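Polycyclic ketone monooxygenase (Myceliophthora thermophila, PDB 5MQ6) uses FAD and NADPH to insert one oxygen atom beside a ketone carbonyl, turning ketones, especially bulky polycyclic ones, into esters or lactones. Local coordinates at residues G87-L91 with L160-A164; L295-Q299 with E466-D470; R370-V374 with K585-W589. All blocks are in the same frame, centred on the assembly; numbering follows the deposited sequence.

How the interactions relate
Followed from the N terminus, the chain first closes on itself in interaction 1, where the start of helix 88-99, set against the FAD pyrophosphate, meets helix 157-170. Interaction 2 opens later, at strand 294-299 of the five-stranded parallel sheet on the NADPH side, and joins that sheet to strand 465-468; before it closes there, the chain has already entered interaction 3 at 370-374. Interaction 3 closes at 585-589, tying the loop between helices 363-366 and 378-406 to the loop after helix 573-585. Interactions 2 and 3 therefore cross, while interaction 1 precedes both in series. Interactions 1 and 3 stand on opposite sides of the chain's centre.

Interaction 1 of 3, residues G87-L91 with L160-A164; sequences GYGGL and LLEHA. With FAD (flavin-adenine dinucleotide), chain B.
Tyr-88 reaches from the first turn of helix 88-99 to helix 157-170 and ends on the backbone carbonyl of Leu-160. Its CG lies anti to the carbonyl carbon (chi1 -73°), which sends the ring across to the second helix. Its OH donates to Leu-160 O at 2.7 Å, a short separation but a weak bond by its geometry. The same carbonyl oxygen also accepts from Ala-164 N at 3.3 Å within the helix, so the tyrosine adds a second donor to an acceptor already in use by the helical backbone. The Leu-160 side chain crosses that of Tyr-88 at about a right angle and brings CD2 to 3.4 Å from the Tyr-88 OH. His-163 turns the edge of its imidazole to the same hydroxyl, and His-163 CB lies 3.8 Å from Tyr-88 OH. Ala-164 meets the tyrosine farther back: its N lies near the plane of the ring at the edge, and its CB is 4.0 Å from Tyr-88 CE1. One turn along the first helix, Leu-91 extends this apolar seam, its CD1 lying 4.2 Å from Ala-164 CB.

Farther out, Trp-122 meets the Tyr-88 ring, and His-163 is tied through NE2 to Pro-141 O and through ND1 to Arg-166, which fixes the imidazole at the tyrosine's end. In the other direction the helix start faces the cofactor. Gly-87 occupies the N-cap, and Gly-89 N donates to FAD O1P at 2.9 Å. Neither glycine has a side chain, so the backbone can lie close to that phosphate oxygen, whose negative charge the helix N terminus would be expected to favour. This is the glycine-rich strand-turn-helix of a Rossmann-type dinucleotide-binding fold, the GxGxxG motif at the FAD site.

Interaction 2 of 3, residues L295-Q299 with E466-D470; sequences LYVFQ and EYPLD
Phe-298 and Tyr-467 form the aromatic centre of this contact, an offset edge-to-face (T-shaped) pair. Both hold CG anti to the carbonyl carbon (chi1 -56° and -63°), which extends the rings toward each other from their two strands. The edge of Phe-298 is directed toward the face of Tyr-467, with planes at 90° and ring centroids 5.8 Å apart. The outer end of the phenylalanine also reaches the root of the tyrosine: Phe-298 CZ is 3.8 Å from Tyr-467 CB, which sits near the plane of the Phe-298 ring.

Tyr-296, two residues earlier on the same strand, approaches Tyr-467 from another direction. Here the two side chains run obliquely past one another, and Tyr-296 CD2 comes to 3.9 Å from Tyr-467 CD2. Leu-469 divides its branches between the two aromatic residues of strand 294-299. Its CD1 touches Tyr-296 CD1 at 4.0 Å, while CD2 meets Phe-298 CZ at 4.1 Å.

Between the segments the joint is therefore apolar side-chain packing, without backbone pairing. Val-445 of strand 442-446 adjoins all three aromatic residues. The Phe-298 side chain packs on Val-452 and lies about 5 Å from the bound NADPH, whose pocket includes this residue. The arrangement joins a strand of the parallel sheet in the NADPH-binding, Rossmann-type part of the fold to edge strand 465-468 of a small three-stranded antiparallel sheet and the residue just after it.

Interaction 3 of 3, residues R370-V374 with K585-W589; sequences RHGIV and KHAGW
Val-374 is turned so that CG1 stands anti to its backbone N (chi1 171°), which leaves CG2 beside that nitrogen and facing Trp-589, whose own CG is anti to the backbone N at chi1 -166°. These settings bring Val-374 CG2 to 3.8 Å from Trp-589 CE3, the two side chains crossing at about a right angle. The other valine branch, CG1, lies over the preceding peptide, against the carbonyl of Gly-588. Gly-588, with no side chain, lets the backbones come close here, its CA being 5.3 Å from Val-374 CA.

The six-membered part of the indole receives further contacts from 370-374. His-371 CB lies at the ring edge, 4.3 Å from Trp-589 CH2, and Gly-372 O is 3.9 Å from Trp-589 CZ3. At the other end of the contact Ile-373 uses both branches: CG2 sits 3.5 Å from Lys-585 O, while CD1 reaches His-586 CE1 at 4.1 Å in an oblique approach. Beside them a water donates to Val-374 O at 2.7 Å and to Lys-585 O at 2.9 Å, so that one molecule hydrogen-bonds to both carbonyls and bridges the two backbones.

Outside partners fix the polar groups. Trp-589 NE1 donates to Ser-363 O and His-371 NE2 is hydrogen-bonded to Asp-342, while His-586 is held through ND1 by Ser-627 and through NE2 by Glu-582. Helix 378-406 backs the apolar centre, with Ile-381 and His-384 against Val-374. Away from the FAD and NADPH sites, this is water-bridged loop-to-loop packing, joining the connection between helices 363-366 and 378-406 to the chain that leaves helix 573-585.

Interaction 1 of 3, residues G87-L91 with L160-A164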
loop_
_atom_site.group_PDB
_atom_site.type_symbol
_atom_site.label_atom_id
_atom_site.label_comp_id
_atom_site.label_asym_id
_atom_site.label_seq_id
_atom_site.Cartn_x
_atom_site.Cartn_y
_atom_site.Cartn_z
ATOM N N GLY A 87 -1.114 -9.928 -7.235
ATOM C CA GLY A 87 -0.558 -9.947 -5.902
ATOM C C GLY A 87 -1.510 -10.680 -4.957
ATOM O O GLY A 87 -2.423 -11.380 -5.398
ATOM N N TYR A 88 -1.288 -10.532 -3.647
ATOM C CA TYR A 88 -2.141 -11.171 -2.634
ATOM C C TYR A 88 -3.605 -10.788 -2.803
ATOM O O TYR A 88 -4.493 -11.603 -2.592
ATOM C CB TYR A 88 -1.702 -10.879 -1.198
ATOM C CG TYR A 88 -0.454 -11.593 -0.764
ATOM C CD1 TYR A 88 -0.029 -12.790 -1.341
ATOM C CD2 TYR A 88 0.309 -11.107 0.297
ATOM C CE1 TYR A 88 1.157 -13.437 -0.886
ATOM C CE2 TYR A 88 1.426 -11.767 0.735
ATOM C CZ TYR A 88 1.852 -12.929 0.158
ATOM O OH TYR A 88 2.940 -13.588 0.663
ATOM N N GLY A 89 -3.868 -9.562 -3.182
ATOM C CA GLY A 89 -5.237 -9.169 -3.427
ATOM C C GLY A 89 -5.942 -9.879 -4.551
ATOM O O GLY A 89 -7.030 -10.381 -4.381
ATOM N N GLY A 90 -5.355 -9.871 -5.731
ATOM C CA GLY A 90 -5.935 -10.603 -6.819
ATOM C C GLY A 90 -5.999 -12.088 -6.598
ATOM O O GLY A 90 -6.959 -12.752 -7.035
ATOM N N LEU A 91 -4.962 -12.635 -5.960
ATOM C CA LEU A 91 -5.041 -14.041 -5.571
ATOM C C LEU A 91 -6.245 -14.340 -4.661
ATOM O O LEU A 91 -6.912 -15.347 -4.864
ATOM C CB LEU A 91 -3.763 -14.512 -4.925
ATOM C CG LEU A 91 -2.540 -14.638 -5.838
ATOM C CD1 LEU A 91 -1.336 -14.743 -4.931
ATOM C CD2 LEU A 91 -2.718 -15.854 -6.739
ATOM N N LEU A 160 7.676 -14.570 1.173
ATOM C CA LEU A 160 6.444 -13.929 0.772
ATOM C C LEU A 160 6.078 -14.194 -0.658
ATOM O O LEU A 160 4.905 -14.466 -0.982
ATOM C CB LEU A 160 6.434 -12.408 1.043
ATOM C CG LEU A 160 6.375 -12.181 2.549
ATOM C CD1 LEU A 160 6.824 -10.796 2.924
ATOM C CD2 LEU A 160 5.077 -12.473 3.131
ATOM N N LEU A 161 7.080 -14.110 -1.496
ATOM C CA LEU A 161 6.916 -14.436 -2.892
ATOM C C LEU A 161 6.589 -15.947 -3.110
ATOM O O LEU A 161 5.635 -16.323 -3.874
ATOM C CB LEU A 161 8.141 -13.971 -3.638
ATOM C CG LEU A 161 8.248 -14.321 -5.113
ATOM C CD1 LEU A 161 7.114 -13.621 -5.839
ATOM C CD2 LEU A 161 9.550 -13.752 -5.712
ATOM N N GLU A 162 7.314 -16.804 -2.397
ATOM C CA GLU A 162 7.060 -18.210 -2.509
ATOM C C GLU A 162 5.591 -18.542 -2.084
ATOM O O GLU A 162 4.944 -19.408 -2.665
ATOM C CB GLU A 162 8.125 -18.997 -1.728
ATOM C CG GLU A 162 7.770 -20.456 -1.422
ATOM C CD GLU A 162 8.785 -21.087 -0.444
ATOM O OE1 GLU A 162 8.474 -21.380 0.743
ATOM O OE2 GLU A 162 9.936 -21.249 -0.845
ATOM N N HIS A 163 5.064 -17.837 -1.090
ATOM C CA HIS A 163 3.715 -18.087 -0.650
ATOM C C HIS A 163 2.664 -17.712 -1.718
ATOM O O HIS A 163 1.664 -18.447 -1.870
ATOM C CB HIS A 163 3.428 -17.400 0.631
ATOM C CG HIS A 163 2.097 -17.738 1.203
ATOM N ND1 HIS A 163 1.763 -19.021 1.620
ATOM C CD2 HIS A 163 1.039 -16.956 1.517
ATOM C CE1 HIS A 163 0.558 -19.015 2.159
ATOM N NE2 HIS A 163 0.102 -17.773 2.131
ATOM N N ALA A 164 2.900 -16.601 -2.395
ATOM C CA ALA A 164 2.118 -16.224 -3.565
ATOM C C ALA A 164 2.083 -17.373 -4.602
ATOM O O ALA A 164 1.010 -17.752 -5.108
ATOM C CB ALA A 164 2.765 -14.963 -4.187
HETATM P PA FAD B . -0.099 -5.252 -5.156
HETATM O O1A FAD B . 0.430 -3.871 -5.355
HETATM O O2A FAD B . 0.650 -6.261 -4.304
HETATM O O5B FAD B . -0.304 -5.915 -6.603
HETATM C C5B FAD B . -0.952 -5.207 -7.606
HETATM C C4B FAD B . -0.292 -5.538 -8.928
HETATM O O4B FAD B . -1.123 -4.967 -9.957
HETATM C C3B FAD B . 1.112 -4.976 -9.136
HETATM O O3B FAD B . 1.942 -5.960 -9.698
HETATM C C2B FAD B . 0.907 -3.849 -10.108
HETATM O O2B FAD B . 2.036 -3.615 -10.915
HETATM C C1B FAD B . -0.282 -4.354 -10.897
HETATM N N9A FAD B . -0.978 -3.305 -11.601
HETATM C C8A FAD B . -1.455 -2.143 -11.068
HETATM N N7A FAD B . -1.995 -1.431 -12.052
HETATM C C5A FAD B . -1.870 -2.079 -13.222
HETATM C C6A FAD B . -2.290 -1.817 -14.610
HETATM N N6A FAD B . -2.902 -0.730 -15.033
HETATM N N1A FAD B . -2.022 -2.796 -15.435
HETATM C C2A FAD B . -1.370 -3.927 -15.077
HETATM N N3A FAD B . -0.947 -4.259 -13.879
HETATM C C4A FAD B . -1.173 -3.314 -12.914
HETATM N N1 FAD B . 1.293 -3.941 3.776
HETATM C C2 FAD B . 1.020 -4.589 4.956
HETATM O O2 FAD B . -0.130 -4.681 5.365
HETATM N N3 FAD B . 2.009 -5.131 5.681
HETATM C C4 FAD B . 3.280 -5.040 5.259
HETATM O O4 FAD B . 4.137 -5.562 5.960
HETATM C C4X FAD B . 3.681 -4.367 4.011
HETATM N N5 FAD B . 4.971 -4.232 3.557
HETATM C C5X FAD B . 5.178 -3.581 2.386
HETATM C C6 FAD B . 6.553 -3.404 1.871
HETATM C C7 FAD B . 6.673 -2.679 0.591
HETATM C C7M FAD B . 8.030 -2.446 -0.033
HETATM C C8 FAD B . 5.496 -2.125 -0.140
HETATM C C8M FAD B . 5.607 -1.378 -1.468
HETATM C C9 FAD B . 4.229 -2.300 0.379
HETATM C C9A FAD B . 4.031 -3.000 1.603
HETATM N N10 FAD B . 2.719 -3.123 2.092
HETATM C C10 FAD B . 2.529 -3.829 3.284
HETATM C "C1'" FAD B . 1.536 -2.643 1.342
HETATM C "C2'" FAD B . 1.260 -3.737 0.228
HETATM O "O2'" FAD B . 1.165 -3.087 -1.047
HETATM C "C3'" FAD B . 0.008 -4.641 0.495
HETATM O "O3'" FAD B . 0.183 -5.326 1.738
HETATM C "C4'" FAD B . -0.265 -5.792 -0.502
HETATM O "O4'" FAD B . 0.947 -6.540 -0.959
HETATM C "C5'" FAD B . -1.068 -5.261 -1.707
HETATM O "O5'" FAD B . -1.640 -6.423 -2.385
HETATM P P FAD B . -2.453 -6.025 -3.729
HETATM O O1P FAD B . -2.544 -7.369 -4.541
HETATM O O2P FAD B . -3.681 -5.230 -3.265
HETATM O O3P FAD B . -1.523 -4.906 -4.497
#

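Interaction 2 of 3, residues L295-Q299 with E466-D470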
loop_
_atom_site.group_PDB
_atom_site.type_symbol
_atom_site.label_atom_id
_atom_site.label_comp_id
_atom_site.label_asym_id
_atom_site.label_seq_id
_atom_site.Cartn_x
_atom_site.Cartn_y
_atom_site.Cartn_z
ATOM N N LEU A 295 28.705 4.883 3.332
ATOM C CA LEU A 295 27.251 5.010 3.046
ATOM C C LEU A 295 26.784 6.371 3.490
ATOM O O LEU A 295 26.895 6.690 4.663
ATOM C CB LEU A 295 26.442 3.905 3.756
ATOM C CG LEU A 295 24.881 3.921 3.699
ATOM C CD1 LEU A 295 24.429 3.884 2.251
ATOM C CD2 LEU A 295 24.294 2.721 4.455
ATOM N N TYR A 296 26.263 7.157 2.555
ATOM C CA TYR A 296 25.659 8.398 2.850
ATOM C C TYR A 296 24.135 8.234 2.777
ATOM O O TYR A 296 23.619 7.781 1.756
ATOM C CB TYR A 296 26.097 9.454 1.846
ATOM C CG TYR A 296 27.582 9.733 2.002
ATOM C CD1 TYR A 296 28.527 8.792 1.566
ATOM C CD2 TYR A 296 28.035 10.884 2.645
ATOM C CE1 TYR A 296 29.873 9.008 1.730
ATOM C CE2 TYR A 296 29.393 11.115 2.808
ATOM C CZ TYR A 296 30.292 10.170 2.341
ATOM O OH TYR A 296 31.634 10.312 2.468
ATOM N N VAL A 297 23.434 8.631 3.844
ATOM C CA VAL A 297 22.011 8.544 3.897
ATOM C C VAL A 297 21.413 9.930 3.823
ATOM O O VAL A 297 21.633 10.755 4.697
ATOM C CB VAL A 297 21.558 7.886 5.183
ATOM C CG1 VAL A 297 20.048 7.988 5.260
ATOM C CG2 VAL A 297 22.052 6.434 5.286
ATOM N N PHE A 298 20.632 10.179 2.773
ATOM C CA PHE A 298 20.064 11.513 2.536
ATOM C C PHE A 298 18.622 11.620 3.007
ATOM O O PHE A 298 17.717 11.017 2.449
ATOM C CB PHE A 298 20.248 11.952 1.075
ATOM C CG PHE A 298 21.711 11.941 0.607
ATOM C CD1 PHE A 298 22.345 10.754 0.256
ATOM C CD2 PHE A 298 22.446 13.119 0.537
ATOM C CE1 PHE A 298 23.675 10.716 -0.187
ATOM C CE2 PHE A 298 23.794 13.092 0.125
ATOM C CZ PHE A 298 24.409 11.889 -0.218
ATOM N N GLN A 299 18.428 12.453 4.022
ATOM C CA GLN A 299 17.206 12.530 4.790
ATOM C C GLN A 299 16.502 13.905 4.689
ATOM O O GLN A 299 17.073 15.002 4.879
ATOM C CB GLN A 299 17.524 12.286 6.259
ATOM C CG GLN A 299 16.255 12.283 7.151
ATOM C CD GLN A 299 16.602 12.044 8.613
ATOM O OE1 GLN A 299 16.737 10.894 9.074
ATOM N NE2 GLN A 299 16.822 13.136 9.336
ATOM N N GLU A 466 28.805 19.470 -1.366
ATOM C CA GLU A 466 28.638 18.448 -2.380
ATOM C C GLU A 466 29.023 17.149 -1.754
ATOM O O GLU A 466 29.940 17.123 -0.927
ATOM C CB GLU A 466 29.543 18.734 -3.581
ATOM C CG GLU A 466 30.428 17.568 -4.002
ATOM C CD GLU A 466 30.338 17.252 -5.476
ATOM O OE1 GLU A 466 29.792 16.160 -5.848
ATOM O OE2 GLU A 466 30.820 18.111 -6.255
ATOM N N TYR A 467 28.358 16.074 -2.180
ATOM C CA TYR A 467 28.582 14.728 -1.692
ATOM C C TYR A 467 28.779 13.871 -2.941
ATOM O O TYR A 467 27.800 13.591 -3.667
ATOM C CB TYR A 467 27.366 14.252 -0.869
ATOM C CG TYR A 467 27.148 15.088 0.377
ATOM C CD1 TYR A 467 26.495 16.329 0.303
ATOM C CD2 TYR A 467 27.653 14.684 1.662
ATOM C CE1 TYR A 467 26.366 17.155 1.438
ATOM C CE2 TYR A 467 27.494 15.511 2.813
ATOM C CZ TYR A 467 26.848 16.744 2.678
ATOM O OH TYR A 467 26.657 17.610 3.752
ATOM N N PRO A 468 30.038 13.494 -3.242
ATOM C CA PRO A 468 30.299 12.622 -4.383
ATOM C C PRO A 468 29.835 11.216 -4.121
ATOM O O PRO A 468 30.041 10.756 -3.024
ATOM C CB PRO A 468 31.837 12.610 -4.452
ATOM C CG PRO A 468 32.242 13.856 -3.784
ATOM C CD PRO A 468 31.307 13.943 -2.637
ATOM N N LEU A 469 29.263 10.527 -5.102
ATOM C CA LEU A 469 28.916 9.114 -4.933
ATOM C C LEU A 469 29.304 8.303 -6.122
ATOM O O LEU A 469 29.293 8.802 -7.245
ATOM C CB LEU A 469 27.400 8.891 -4.754
ATOM C CG LEU A 469 26.642 9.392 -3.525
ATOM C CD1 LEU A 469 27.416 9.216 -2.214
ATOM C CD2 LEU A 469 26.251 10.833 -3.695
ATOM N N ASP A 470 29.572 7.029 -5.852
ATOM C CA ASP A 470 29.728 5.982 -6.871
ATOM C C ASP A 470 28.386 5.385 -7.330
ATOM O O ASP A 470 28.131 5.324 -8.516
ATOM C CB ASP A 470 30.571 4.854 -6.312
ATOM C CG ASP A 470 31.935 5.326 -5.918
ATOM O OD1 ASP A 470 32.418 6.305 -6.555
ATOM O OD2 ASP A 470 32.496 4.738 -4.968
#

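Interaction 3 of 3, residues R370-V374 with K585-W589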
loop_
_atom_site.group_PDB
_atom_site.type_symbol
_atom_site.label_atom_id
_atom_site.label_comp_id
_atom_site.label_asym_id
_atom_site.label_seq_id
_atom_site.Cartn_x
_atom_site.Cartn_y
_atom_site.Cartn_z
ATOM N N ARG A 370 -14.745 3.281 19.640
ATOM C CA ARG A 370 -14.975 3.420 21.056
ATOM C C ARG A 370 -15.342 4.811 21.461
ATOM O O ARG A 370 -15.646 5.014 22.626
ATOM C CB ARG A 370 -13.692 3.050 21.754
ATOM C CG ARG A 370 -13.874 2.645 23.166
ATOM C CD ARG A 370 -12.687 3.101 23.927
ATOM N NE ARG A 370 -11.689 2.074 24.005
ATOM C CZ ARG A 370 -10.427 2.302 24.366
ATOM N NH1 ARG A 370 -9.992 3.562 24.606
ATOM N NH2 ARG A 370 -9.574 1.261 24.458
ATOM N N HIS A 371 -15.232 5.784 20.564
ATOM C CA HIS A 371 -15.339 7.139 20.998
ATOM C C HIS A 371 -16.442 7.889 20.310
ATOM O O HIS A 371 -16.419 9.085 20.365
ATOM C CB HIS A 371 -14.014 7.903 20.792
ATOM C CG HIS A 371 -12.868 7.298 21.502
ATOM N ND1 HIS A 371 -12.586 7.572 22.820
ATOM C CD2 HIS A 371 -11.963 6.386 21.106
ATOM C CE1 HIS A 371 -11.529 6.880 23.192
ATOM N NE2 HIS A 371 -11.141 6.141 22.173
ATOM N N GLY A 372 -17.400 7.236 19.679
ATOM C CA GLY A 372 -18.482 7.953 18.958
ATOM C C GLY A 372 -18.009 8.547 17.632
ATOM O O GLY A 372 -16.962 8.176 17.138
ATOM N N ILE A 373 -18.787 9.488 17.104
ATOM C CA ILE A 373 -18.529 10.189 15.882
ATOM C C ILE A 373 -18.239 11.610 16.246
ATOM O O ILE A 373 -18.874 12.162 17.124
ATOM C CB ILE A 373 -19.754 10.073 14.959
ATOM C CG1 ILE A 373 -19.769 8.649 14.358
ATOM C CG2 ILE A 373 -19.723 11.141 13.860
ATOM C CD1 ILE A 373 -21.121 8.092 13.973
ATOM N N VAL A 374 -17.280 12.217 15.584
ATOM C CA VAL A 374 -16.877 13.527 15.962
ATOM C C VAL A 374 -17.859 14.496 15.350
ATOM O O VAL A 374 -18.045 14.453 14.181
ATOM C CB VAL A 374 -15.444 13.820 15.518
ATOM C CG1 VAL A 374 -15.091 15.284 15.720
ATOM C CG2 VAL A 374 -14.487 12.935 16.317
ATOM N N LYS A 585 -20.526 12.278 7.045
ATOM C CA LYS A 585 -20.813 12.305 8.481
ATOM C C LYS A 585 -19.579 11.928 9.358
ATOM O O LYS A 585 -19.500 12.276 10.543
ATOM C CB LYS A 585 -21.970 11.379 8.700
ATOM C CG LYS A 585 -22.493 11.332 10.086
ATOM C CD LYS A 585 -23.809 10.605 10.111
ATOM C CE LYS A 585 -23.639 9.174 10.392
ATOM N NZ LYS A 585 -24.967 8.544 10.167
ATOM N N HIS A 586 -18.654 11.162 8.785
ATOM C CA HIS A 586 -17.480 10.690 9.507
ATOM C C HIS A 586 -16.211 11.547 9.369
ATOM O O HIS A 586 -15.183 11.212 9.994
ATOM C CB HIS A 586 -17.168 9.260 9.030
ATOM C CG HIS A 586 -18.156 8.254 9.493
ATOM N ND1 HIS A 586 -17.959 7.487 10.606
ATOM C CD2 HIS A 586 -19.373 7.899 9.009
ATOM C CE1 HIS A 586 -18.989 6.670 10.765
ATOM N NE2 HIS A 586 -19.889 6.940 9.837
ATOM N N ALA A 587 -16.282 12.647 8.586
ATOM C CA ALA A 587 -15.131 13.428 8.146
ATOM C C ALA A 587 -14.408 14.144 9.303
ATOM O O ALA A 587 -13.188 14.291 9.286
ATOM C CB ALA A 587 -15.547 14.414 7.044
ATOM N N GLY A 588 -15.153 14.528 10.312
ATOM C CA GLY A 588 -14.590 15.174 11.511
ATOM C C GLY A 588 -13.505 14.343 12.181
ATOM O O GLY A 588 -12.531 14.900 12.640
ATOM N N TRP A 589 -13.632 13.023 12.168
ATOM C CA TRP A 589 -12.552 12.166 12.672
ATOM C C TRP A 589 -11.208 12.547 12.041
ATOM O O TRP A 589 -10.195 12.632 12.726
ATOM C CB TRP A 589 -12.844 10.671 12.459
ATOM C CG TRP A 589 -11.926 9.853 13.243
ATOM C CD1 TRP A 589 -10.680 9.456 12.881
ATOM C CD2 TRP A 589 -12.140 9.350 14.551
ATOM N NE1 TRP A 589 -10.096 8.717 13.903
ATOM C CE2 TRP A 589 -10.962 8.654 14.937
ATOM C CE3 TRP A 589 -13.217 9.426 15.456
ATOM C CZ2 TRP A 589 -10.819 8.041 16.195
ATOM C CZ3 TRP A 589 -13.093 8.823 16.685
ATOM C CH2 TRP A 589 -11.879 8.152 17.062
HETATM O O HOH W 1 -17.173 12.783 12.220
#